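PDB 5E7H: IPT/TIG domain-containing protein BACOVA_02650 from Bacteroides ovatus, which binds polysaccharide at the bacterial cell surface, probably capturing xyloglucan before its import into the periplasm for degradation. Local coordinates for residues 90-104 with 135-147. Numbering follows the deposited sequence.
With NA (sodium ion), chain I; FMT (formic acid), chain F; FMT (formic acid), chain E.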
ATOM      1  N   ILE A  90       3.255  -6.187  -7.854  1.00 11.03           N
ATOM      2  CA  ILE A  90       2.691  -6.578  -9.133  1.00 12.08           C
ATOM      3  C   ILE A  90       2.573  -5.390 -10.105  1.00 13.12           C
ATOM      4  O   ILE A  90       2.403  -5.598 -11.298  1.00 12.76           O
ATOM      5  CB  ILE A  90       1.308  -7.247  -8.948  1.00 10.51           C
ATOM      6  CG1 ILE A  90       0.293  -6.313  -8.292  1.00 12.35           C
ATOM      7  CG2 ILE A  90       1.472  -8.550  -8.135  1.00 12.77           C
ATOM      8  CD1 ILE A  90      -1.120  -6.787  -8.388  1.00 13.93           C
ATOM      9  N   LEU A  91       2.670  -4.160  -9.597  1.00 12.10           N
ATOM     10  CA  LEU A  91       2.509  -2.970 -10.434  1.00 11.66           C
ATOM     11  C   LEU A  91       3.102  -1.760  -9.716  1.00 12.06           C
ATOM     12  O   LEU A  91       2.598  -1.378  -8.663  1.00 12.43           O
ATOM     13  CB  LEU A  91       1.033  -2.723 -10.777  1.00 12.55           C
ATOM     14  CG  LEU A  91       0.737  -1.491 -11.631  1.00 12.50           C
ATOM     15  CD1 LEU A  91       1.356  -1.565 -12.986  1.00 14.76           C
ATOM     16  CD2 LEU A  91      -0.763  -1.349 -11.754  1.00 14.33           C
ATOM     17  N   ASN A  92       4.149  -1.166 -10.290  1.00 12.11           N
ATOM     18  CA  ASN A  92       4.696   0.083  -9.727  1.00 12.48           C
ATOM     19  C   ASN A  92       4.943   1.187 -10.757  1.00 16.50           C
ATOM     20  O   ASN A  92       5.398   2.260 -10.371  1.00 17.11           O
ATOM     21  CB  ASN A  92       5.992  -0.197  -8.941  1.00 13.67           C
ATOM     22  CG  ASN A  92       7.129  -0.681  -9.805  1.00 14.31           C
ATOM     23  OD1 ASN A  92       7.110  -0.588 -11.026  1.00 15.20           O
ATOM     24  ND2 ASN A  92       8.183  -1.160  -9.148  1.00 19.22           N
ATOM     25  N   TYR A  93       4.623   0.923 -12.018  1.00 17.07           N
ATOM     26  CA  TYR A  93       4.751   1.906 -13.110  1.00 19.33           C
ATOM     27  C   TYR A  93       6.205   2.337 -13.331  1.00 26.07           C
ATOM     28  O   TYR A  93       6.476   3.362 -13.996  1.00 27.14           O
ATOM     29  CB  TYR A  93       3.851   3.110 -12.833  1.00 20.59           C
ATOM     30  CG  TYR A  93       2.377   2.740 -12.801  1.00 17.09           C
ATOM     31  CD1 TYR A  93       1.718   2.372 -13.972  1.00 22.06           C
ATOM     32  CD2 TYR A  93       1.660   2.788 -11.632  1.00 28.34           C
ATOM     33  CE1 TYR A  93       0.369   2.036 -13.970  1.00 23.28           C
ATOM     34  CE2 TYR A  93       0.299   2.427 -11.605  1.00 20.67           C
ATOM     35  CZ  TYR A  93      -0.337   2.076 -12.786  1.00 19.20           C
ATOM     36  OH  TYR A  93      -1.688   1.761 -12.781  1.00 24.43           O
ATOM     37  N   ASP A  94       7.139   1.544 -12.816  1.00 18.27           N
ATOM     38  CA  ASP A  94       8.579   1.769 -13.023  1.00 20.72           C
ATOM     39  C   ASP A  94       9.314   0.489 -13.331  1.00 30.08           C
ATOM     40  O   ASP A  94      10.354   0.194 -12.748  1.00 34.61           O
ATOM     41  CB  ASP A  94       9.216   2.371 -11.805  1.00 22.15           C
ATOM     42  CG  ASP A  94       8.979   3.859 -11.707  1.00 21.28           C
ATOM     43  OD1 ASP A  94       8.994   4.562 -12.746  1.00 29.01           O
ATOM     44  OD2 ASP A  94       8.784   4.254 -10.588  1.00 23.91           O
ATOM     45  N   GLY A  95       8.801  -0.260 -14.268  1.00 29.28           N
ATOM     46  CA  GLY A  95       9.455  -1.516 -14.587  1.00 26.21           C
ATOM     47  C   GLY A  95       8.798  -2.764 -14.034  1.00 23.85           C
ATOM     48  O   GLY A  95       9.137  -3.840 -14.509  1.00 23.49           O
ATOM     49  N   ILE A  96       7.892  -2.652 -13.062  1.00 16.61           N
ATOM     50  CA  ILE A  96       7.019  -3.793 -12.764  1.00 14.13           C
ATOM     51  C   ILE A  96       5.599  -3.446 -13.211  1.00 17.24           C
ATOM     52  O   ILE A  96       4.953  -2.558 -12.663  1.00 16.17           O
ATOM     53  CB  ILE A  96       7.012  -4.180 -11.279  1.00 15.23           C
ATOM     54  CG1 ILE A  96       8.431  -4.500 -10.812  1.00 20.32           C
ATOM     55  CG2 ILE A  96       6.083  -5.377 -11.042  1.00 17.18           C
ATOM     56  CD1 ILE A  96       8.544  -4.756  -9.332  1.00 26.22           C
ATOM     57  N   GLY A  97       5.120  -4.152 -14.225  1.00 17.50           N
ATOM     58  CA  GLY A  97       3.823  -3.839 -14.781  1.00 17.53           C
ATOM     59  C   GLY A  97       3.864  -2.588 -15.640  1.00 20.62           C
ATOM     60  O   GLY A  97       4.908  -1.924 -15.799  1.00 22.63           O
ATOM     61  N   SER A  98       2.722  -2.239 -16.217  1.00 19.30           N
ATOM     62  CA  SER A  98       2.656  -1.048 -17.052  1.00 20.22           C
ATOM     63  C   SER A  98       1.229  -0.601 -17.291  1.00 20.92           C
ATOM     64  O   SER A  98       0.297  -1.398 -17.337  1.00 24.71           O
ATOM     65  CB  SER A  98       3.347  -1.296 -18.386  1.00 27.35           C
ATOM     66  OG  SER A  98       2.754  -2.366 -19.083  1.00 31.36           O
ATOM     67  N   HIS A  99       1.081   0.696 -17.448  1.00 20.80           N
ATOM     68  CA  HIS A  99      -0.158   1.294 -17.899  1.00 17.85           C
ATOM     69  C   HIS A  99      -0.399   1.008 -19.379  1.00 19.63           C
ATOM     70  O   HIS A  99       0.518   1.130 -20.191  1.00 21.93           O
ATOM     71  CB  HIS A  99      -0.083   2.803 -17.658  1.00 17.99           C
ATOM     72  CG  HIS A  99      -1.235   3.568 -18.208  1.00 19.96           C
ATOM     73  ND1 HIS A  99      -2.441   3.677 -17.549  1.00 17.94           N
ATOM     74  CD2 HIS A  99      -1.345   4.319 -19.328  1.00 21.24           C
ATOM     75  CE1 HIS A  99      -3.255   4.436 -18.262  1.00 17.71           C
ATOM     76  NE2 HIS A  99      -2.611   4.845 -19.342  1.00 22.53           N
ATOM     77  N   VAL A 100      -1.619   0.615 -19.739  1.00 18.22           N
ATOM     78  CA  VAL A 100      -1.974   0.417 -21.142  1.00 17.49           C
ATOM     79  C   VAL A 100      -2.800   1.585 -21.690  1.00 21.30           C
ATOM     80  O   VAL A 100      -2.446   2.172 -22.715  1.00 23.19           O
ATOM     81  CB  VAL A 100      -2.761  -0.897 -21.349  1.00 19.45           C
ATOM     82  CG1 VAL A 100      -3.001  -1.174 -22.845  1.00 23.98           C
ATOM     83  CG2 VAL A 100      -2.007  -2.054 -20.688  1.00 21.19           C
ATOM     84  N   TRP A 101      -3.900   1.910 -21.020  1.00 18.61           N
ATOM     85  CA  TRP A 101      -4.790   2.983 -21.483  1.00 19.77           C
ATOM     86  C   TRP A 101      -5.626   3.510 -20.316  1.00 17.52           C
ATOM     87  O   TRP A 101      -5.752   2.861 -19.284  1.00 17.00           O
ATOM     88  CB  TRP A 101      -5.694   2.518 -22.646  1.00 20.91           C
ATOM     89  CG  TRP A 101      -6.690   1.443 -22.319  1.00 20.93           C
ATOM     90  CD1 TRP A 101      -6.546   0.104 -22.544  1.00 21.00           C
ATOM     91  CD2 TRP A 101      -7.985   1.604 -21.710  1.00 19.91           C
ATOM     92  NE1 TRP A 101      -7.659  -0.574 -22.117  1.00 24.07           N
ATOM     93  CE2 TRP A 101      -8.556   0.321 -21.601  1.00 21.43           C
ATOM     94  CE3 TRP A 101      -8.712   2.708 -21.251  1.00 23.38           C
ATOM     95  CZ2 TRP A 101      -9.816   0.108 -21.048  1.00 25.40           C
ATOM     96  CZ3 TRP A 101      -9.966   2.492 -20.713  1.00 27.57           C
ATOM     97  CH2 TRP A 101     -10.497   1.207 -20.599  1.00 28.08           C
ATOM     98  N   GLY A 102      -6.163   4.713 -20.503  1.00 20.63           N
ATOM     99  CA  GLY A 102      -7.000   5.338 -19.504  1.00 19.64           C
ATOM    100  C   GLY A 102      -6.719   6.816 -19.360  1.00 20.66           C
ATOM    101  O   GLY A 102      -5.632   7.306 -19.691  1.00 23.24           O
ATOM    102  N   ASP A 103      -7.732   7.536 -18.889  1.00 17.41           N
ATOM    103  CA  ASP A 103      -7.613   8.960 -18.568  1.00 17.86           C
ATOM    104  C   ASP A 103      -7.123   9.071 -17.134  1.00 18.27           C
ATOM    105  O   ASP A 103      -7.884   8.863 -16.199  1.00 17.46           O
ATOM    106  CB  ASP A 103      -8.969   9.640 -18.753  1.00 19.12           C
ATOM    107  CG  ASP A 103      -8.916  11.150 -18.574  1.00 26.28           C
ATOM    108  OD1 ASP A 103      -7.850  11.696 -18.234  1.00 25.86           O
ATOM    109  OD2 ASP A 103      -9.971  11.781 -18.773  1.00 28.97           O
ATOM    110  N   CYS A 104      -5.839   9.382 -16.972  1.00 17.91           N
ATOM    111  CA  CYS A 104      -5.223   9.489 -15.647  1.00 15.66           C
ATOM    112  C   CYS A 104      -3.897  10.219 -15.819  1.00 18.67           C
ATOM    113  O   CYS A 104      -3.569  10.674 -16.912  1.00 22.51           O
ATOM    114  CB  CYS A 104      -5.036   8.118 -15.008  1.00 16.43           C
ATOM    115  SG  CYS A 104      -3.879   7.029 -15.913  1.00 18.96           S
ATOM    116  N   TRP A 135     -18.346   7.084 -15.697  1.00 26.00           N
ATOM    117  CA  TRP A 135     -17.127   6.805 -16.451  1.00 23.27           C
ATOM    118  C   TRP A 135     -16.314   8.087 -16.509  1.00 21.90           C
ATOM    119  O   TRP A 135     -16.704   9.043 -17.176  1.00 23.15           O
ATOM    120  CB  TRP A 135     -17.443   6.289 -17.870  1.00 27.72           C
ATOM    121  CG  TRP A 135     -16.190   5.961 -18.644  1.00 22.95           C
ATOM    122  CD1 TRP A 135     -15.596   6.727 -19.598  1.00 30.17           C
ATOM    123  CD2 TRP A 135     -15.372   4.794 -18.499  1.00 21.47           C
ATOM    124  NE1 TRP A 135     -14.455   6.112 -20.061  1.00 28.58           N
ATOM    125  CE2 TRP A 135     -14.299   4.921 -19.404  1.00 25.56           C
ATOM    126  CE3 TRP A 135     -15.442   3.661 -17.693  1.00 23.67           C
ATOM    127  CZ2 TRP A 135     -13.310   3.944 -19.532  1.00 24.80           C
ATOM    128  CZ3 TRP A 135     -14.444   2.690 -17.813  1.00 25.74           C
ATOM    129  CH2 TRP A 135     -13.394   2.849 -18.730  1.00 25.72           C
ATOM    130  N   TRP A 136     -15.203   8.108 -15.786  1.00 20.73           N
ATOM    131  CA  TRP A 136     -14.440   9.340 -15.628  1.00 21.85           C
ATOM    132  C   TRP A 136     -12.954   9.081 -15.850  1.00 18.29           C
ATOM    133  O   TRP A 136     -12.501   9.134 -17.005  1.00 22.69           O
ATOM    134  CB  TRP A 136     -14.724   9.959 -14.262  1.00 21.54           C
ATOM    135  CG  TRP A 136     -13.948  11.218 -14.019  1.00 19.20           C
ATOM    136  CD1 TRP A 136     -13.826  12.287 -14.851  1.00 23.06           C
ATOM    137  CD2 TRP A 136     -13.180  11.517 -12.861  1.00 16.93           C
ATOM    138  NE1 TRP A 136     -13.014  13.242 -14.276  1.00 22.45           N
ATOM    139  CE2 TRP A 136     -12.610  12.794 -13.052  1.00 20.20           C
ATOM    140  CE3 TRP A 136     -12.901  10.821 -11.683  1.00 19.54           C
ATOM    141  CZ2 TRP A 136     -11.786  13.394 -12.098  1.00 20.66           C
ATOM    142  CZ3 TRP A 136     -12.082  11.422 -10.735  1.00 20.73           C
ATOM    143  CH2 TRP A 136     -11.533  12.692 -10.955  1.00 18.55           C
ATOM    144  N   LYS A 137     -12.210   8.754 -14.798  1.00 17.16           N
ATOM    145  CA  LYS A 137     -10.767   8.565 -14.912  1.00 16.53           C
ATOM    146  C   LYS A 137     -10.403   7.179 -14.447  1.00 17.91           C
ATOM    147  O   LYS A 137     -11.032   6.617 -13.540  1.00 17.27           O
ATOM    148  CB  LYS A 137      -9.993   9.647 -14.125  1.00 17.78           C
ATOM    149  CG  LYS A 137     -10.048  10.998 -14.832  1.00 18.91           C
ATOM    150  CD  LYS A 137      -9.093  12.050 -14.289  1.00 19.01           C
ATOM    151  CE  LYS A 137      -9.220  13.310 -15.137  1.00 21.89           C
ATOM    152  NZ  LYS A 137      -8.196  14.321 -14.751  1.00 25.15           N
ATOM    153  N   GLN A 138      -9.384   6.607 -15.081  1.00 15.85           N
ATOM    154  CA  GLN A 138      -9.045   5.215 -14.822  1.00 16.07           C
ATOM    155  C   GLN A 138      -7.688   4.863 -15.411  1.00 16.31           C
ATOM    156  O   GLN A 138      -7.160   5.580 -16.262  1.00 15.93           O
ATOM    157  CB  GLN A 138     -10.134   4.293 -15.406  1.00 16.87           C
ATOM    158  CG  GLN A 138     -10.271   4.338 -16.943  1.00 16.89           C
ATOM    159  CD  GLN A 138     -10.833   5.637 -17.494  1.00 18.15           C
ATOM    160  OE1 GLN A 138     -10.254   6.244 -18.403  1.00 20.21           O
ATOM    161  NE2 GLN A 138     -12.007   6.025 -17.020  1.00 19.08           N
ATOM    162  N   SER A 139      -7.138   3.750 -14.951  1.00 15.57           N
ATOM    163  CA  SER A 139      -5.982   3.131 -15.585  1.00 15.72           C
ATOM    164  C   SER A 139      -6.238   1.649 -15.775  1.00 15.72           C
ATOM    165  O   SER A 139      -6.481   0.936 -14.800  1.00 17.07           O
ATOM    166  CB  SER A 139      -4.733   3.339 -14.753  1.00 17.83           C
ATOM    167  OG  SER A 139      -3.654   2.565 -15.254  1.00 19.63           O
ATOM    168  N   TYR A 140      -6.201   1.219 -17.032  1.00 16.57           N
ATOM    169  CA  TYR A 140      -6.168  -0.193 -17.401  1.00 17.35           C
ATOM    170  C   TYR A 140      -4.700  -0.542 -17.538  1.00 17.70           C
ATOM    171  O   TYR A 140      -4.019  -0.014 -18.420  1.00 17.00           O
ATOM    172  CB  TYR A 140      -6.935  -0.432 -18.702  1.00 17.98           C
ATOM    173  CG  TYR A 140      -7.070  -1.889 -19.120  1.00 19.23           C
ATOM    174  CD1 TYR A 140      -5.961  -2.625 -19.505  1.00 21.06           C
ATOM    175  CD2 TYR A 140      -8.317  -2.488 -19.181  1.00 21.99           C
ATOM    176  CE1 TYR A 140      -6.092  -3.954 -19.908  1.00 24.08           C
ATOM    177  CE2 TYR A 140      -8.453  -3.810 -19.589  1.00 21.82           C
ATOM    178  CZ  TYR A 140      -7.337  -4.517 -19.948  1.00 22.31           C
ATOM    179  OH  TYR A 140      -7.459  -5.841 -20.349  1.00 28.53           O
ATOM    180  N   SER A 141      -4.211  -1.415 -16.661  1.00 16.54           N
ATOM    181  CA  SER A 141      -2.795  -1.762 -16.626  1.00 17.32           C
ATOM    182  C   SER A 141      -2.567  -3.253 -16.799  1.00 18.22           C
ATOM    183  O   SER A 141      -3.504  -4.046 -16.740  1.00 19.11           O
ATOM    184  CB  SER A 141      -2.166  -1.302 -15.293  1.00 17.42           C
ATOM    185  OG  SER A 141      -2.120   0.108 -15.197  1.00 18.82           O
ATOM    186  N   ASN A 142      -1.311  -3.611 -17.055  1.00 18.33           N
ATOM    187  CA  ASN A 142      -0.858  -4.995 -17.072  1.00 17.42           C
ATOM    188  C   ASN A 142      -0.014  -5.198 -15.832  1.00 16.54           C
ATOM    189  O   ASN A 142       0.930  -4.450 -15.580  1.00 17.98           O
ATOM    190  CB  ASN A 142      -0.043  -5.317 -18.324  1.00 23.51           C
ATOM    191  CG  ASN A 142      -0.917  -5.681 -19.512  1.00 30.74           C
ATOM    192  OD1 ASN A 142      -1.854  -6.470 -19.400  1.00 40.57           O
ATOM    193  ND2 ASN A 142      -0.614  -5.102 -20.645  1.00 33.00           N
ATOM    194  N   ALA A 143      -0.411  -6.170 -15.027  1.00 13.58           N
ATOM    195  CA  ALA A 143       0.312  -6.543 -13.836  1.00 14.07           C
ATOM    196  C   ALA A 143       1.361  -7.580 -14.180  1.00 15.16           C
ATOM    197  O   ALA A 143       1.250  -8.307 -15.172  1.00 18.39           O
ATOM    198  CB  ALA A 143      -0.644  -7.087 -12.816  1.00 14.86           C
ATOM    199  N   GLN A 144       2.371  -7.669 -13.329  1.00 12.95           N
ATOM    200  CA  GLN A 144       3.285  -8.802 -13.303  1.00 13.76           C
ATOM    201  C   GLN A 144       2.937  -9.609 -12.072  1.00 13.05           C
ATOM    202  O   GLN A 144       3.272  -9.216 -10.955  1.00 13.79           O
ATOM    203  CB  GLN A 144       4.730  -8.323 -13.268  1.00 17.36           C
ATOM    204  CG  GLN A 144       5.746  -9.438 -13.238  1.00 21.76           C
ATOM    205  CD  GLN A 144       7.160  -8.914 -13.121  1.00 33.07           C
ATOM    206  OE1 GLN A 144       7.950  -9.410 -12.316  1.00 42.30           O
ATOM    207  NE2 GLN A 144       7.486  -7.900 -13.917  1.00 28.80           N
ATOM    208  N   TRP A 145       2.184 -10.699 -12.243  1.00 13.29           N
ATOM    209  CA  TRP A 145       1.699 -11.419 -11.059  1.00 13.71           C
ATOM    210  C   TRP A 145       2.883 -11.998 -10.297  1.00 13.57           C
ATOM    211  O   TRP A 145       3.933 -12.283 -10.871  1.00 15.05           O
ATOM    212  CB  TRP A 145       0.700 -12.525 -11.444  1.00 13.60           C
ATOM    213  CG  TRP A 145      -0.506 -12.034 -12.234  1.00 12.71           C
ATOM    214  CD1 TRP A 145      -0.892 -12.497 -13.451  1.00 15.18           C
ATOM    215  CD2 TRP A 145      -1.452 -11.002 -11.882  1.00 11.42           C
ATOM    216  NE1 TRP A 145      -2.012 -11.835 -13.885  1.00 15.98           N
ATOM    217  CE2 TRP A 145      -2.379 -10.911 -12.949  1.00 13.99           C
ATOM    218  CE3 TRP A 145      -1.630 -10.161 -10.776  1.00 12.68           C
ATOM    219  CZ2 TRP A 145      -3.440 -10.001 -12.949  1.00 14.72           C
ATOM    220  CZ3 TRP A 145      -2.687  -9.259 -10.779  1.00 13.48           C
ATOM    221  CH2 TRP A 145      -3.578  -9.185 -11.870  1.00 13.89           C
ATOM    222  N   VAL A 146       2.686 -12.184  -8.994  1.00 12.99           N
ATOM    223  CA  VAL A 146       3.733 -12.723  -8.126  1.00 13.44           C
ATOM    224  C   VAL A 146       4.073 -14.140  -8.580  1.00 14.84           C
ATOM    225  O   VAL A 146       3.193 -14.949  -8.879  1.00 14.50           O
ATOM    226  CB  VAL A 146       3.294 -12.720  -6.642  1.00 12.72           C
ATOM    227  CG1 VAL A 146       4.420 -13.225  -5.751  1.00 14.02           C
ATOM    228  CG2 VAL A 146       2.862 -11.324  -6.221  1.00 13.77           C
ATOM    229  N   ASN A 147       5.366 -14.447  -8.644  1.00 14.43           N
ATOM    230  CA  ASN A 147       5.835 -15.751  -9.034  1.00 15.00           C
ATOM    231  C   ASN A 147       5.386 -16.832  -8.056  1.00 16.25           C
ATOM    232  O   ASN A 147       5.312 -16.567  -6.858  1.00 14.89           O
ATOM    233  CB  ASN A 147       7.356 -15.724  -9.115  1.00 17.81           C
ATOM    234  CG  ASN A 147       7.925 -16.867  -9.927  1.00 21.42           C
ATOM    235  OD1 ASN A 147       7.873 -18.034  -9.534  1.00 23.75           O
ATOM    236  ND2 ASN A 147       8.491 -16.528 -11.079  1.00 29.45           N
TER
HETATM  237 NA    NA I 508       6.552   3.607  -8.235  1.00 24.60          NA
HETATM  238  C   FMT F 505      11.668  -1.235  -9.413  1.00 53.99           C
HETATM  239  O1  FMT F 505      11.835  -0.106  -8.869  1.00 55.90           O
HETATM  240  O2  FMT F 505      11.019  -1.323 -10.490  1.00 36.34           O
HETATM  241  C   FMT E 504       9.490 -13.459 -12.554  1.00 54.58           C
HETATM  242  O1  FMT E 504      10.090 -13.201 -11.476  1.00 56.52           O
HETATM  243  O2  FMT E 504       8.238 -13.622 -12.544  1.00 51.11           O
HETATM  244  O   HOH W   1      10.059  -6.807 -14.266  1.00 49.14           O
HETATM  245  O   HOH W   2       6.723  -6.177 -15.585  1.00 25.34           O
HETATM  246  O   HOH W   3      -5.888  13.075 -15.856  1.00 37.29           O
HETATM  247  O   HOH W   4     -12.513  10.436 -19.311  1.00 45.61           O
HETATM  248  O   HOH W   5       7.731   2.023  -6.511  1.00 27.70           O
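Trp101 lies against Tyr140 at the edge of an antiparallel sheet in the xyloglucan-binding domain. Tyr140 CB sits over one face of the indole five-membered ring, 3.5 Å from its centroid, a CH-pi contact. The phenol ring follows, slid aside, its plane tilted 21° from the indole. Trp101 CG stands between its backbone N and carbonyl carbon (chi1 65°), which turns the indole back over Tyr140. The far rim of Trp101 meets the edge of Trp135, with their CH2 atoms 3.8 Å apart. In the backbone, Tyr140 O accepts from both Val100 N (2.8 Å) and Trp101 N (3.2 Å), a classic beta bulge. On the sheet face carrying His99 and Ser141, Ser139 OG and His99 ND1 share a 2.8 Å hydrogen bond at the imidazole edge; either could be the donor. Tyr93 OH donates to Ser141 OG at 3.0 Å.

Next to Tyr93 in the chain, Asn92 OD1 accepts from Asp94 N, an Asx turn, and from Ile96 N on the opposite face of its amide. Asn92 O binds sodium, as do Asn119, Thr121 and Asp253. With an alanine in place of Asn92, both amides would probably lose their shared acceptor, and the turn carrying Tyr93 could shift. Edge strand 98-101 is thus held to strand 136-142 by ring packing on one face and directional polar bonds on the other.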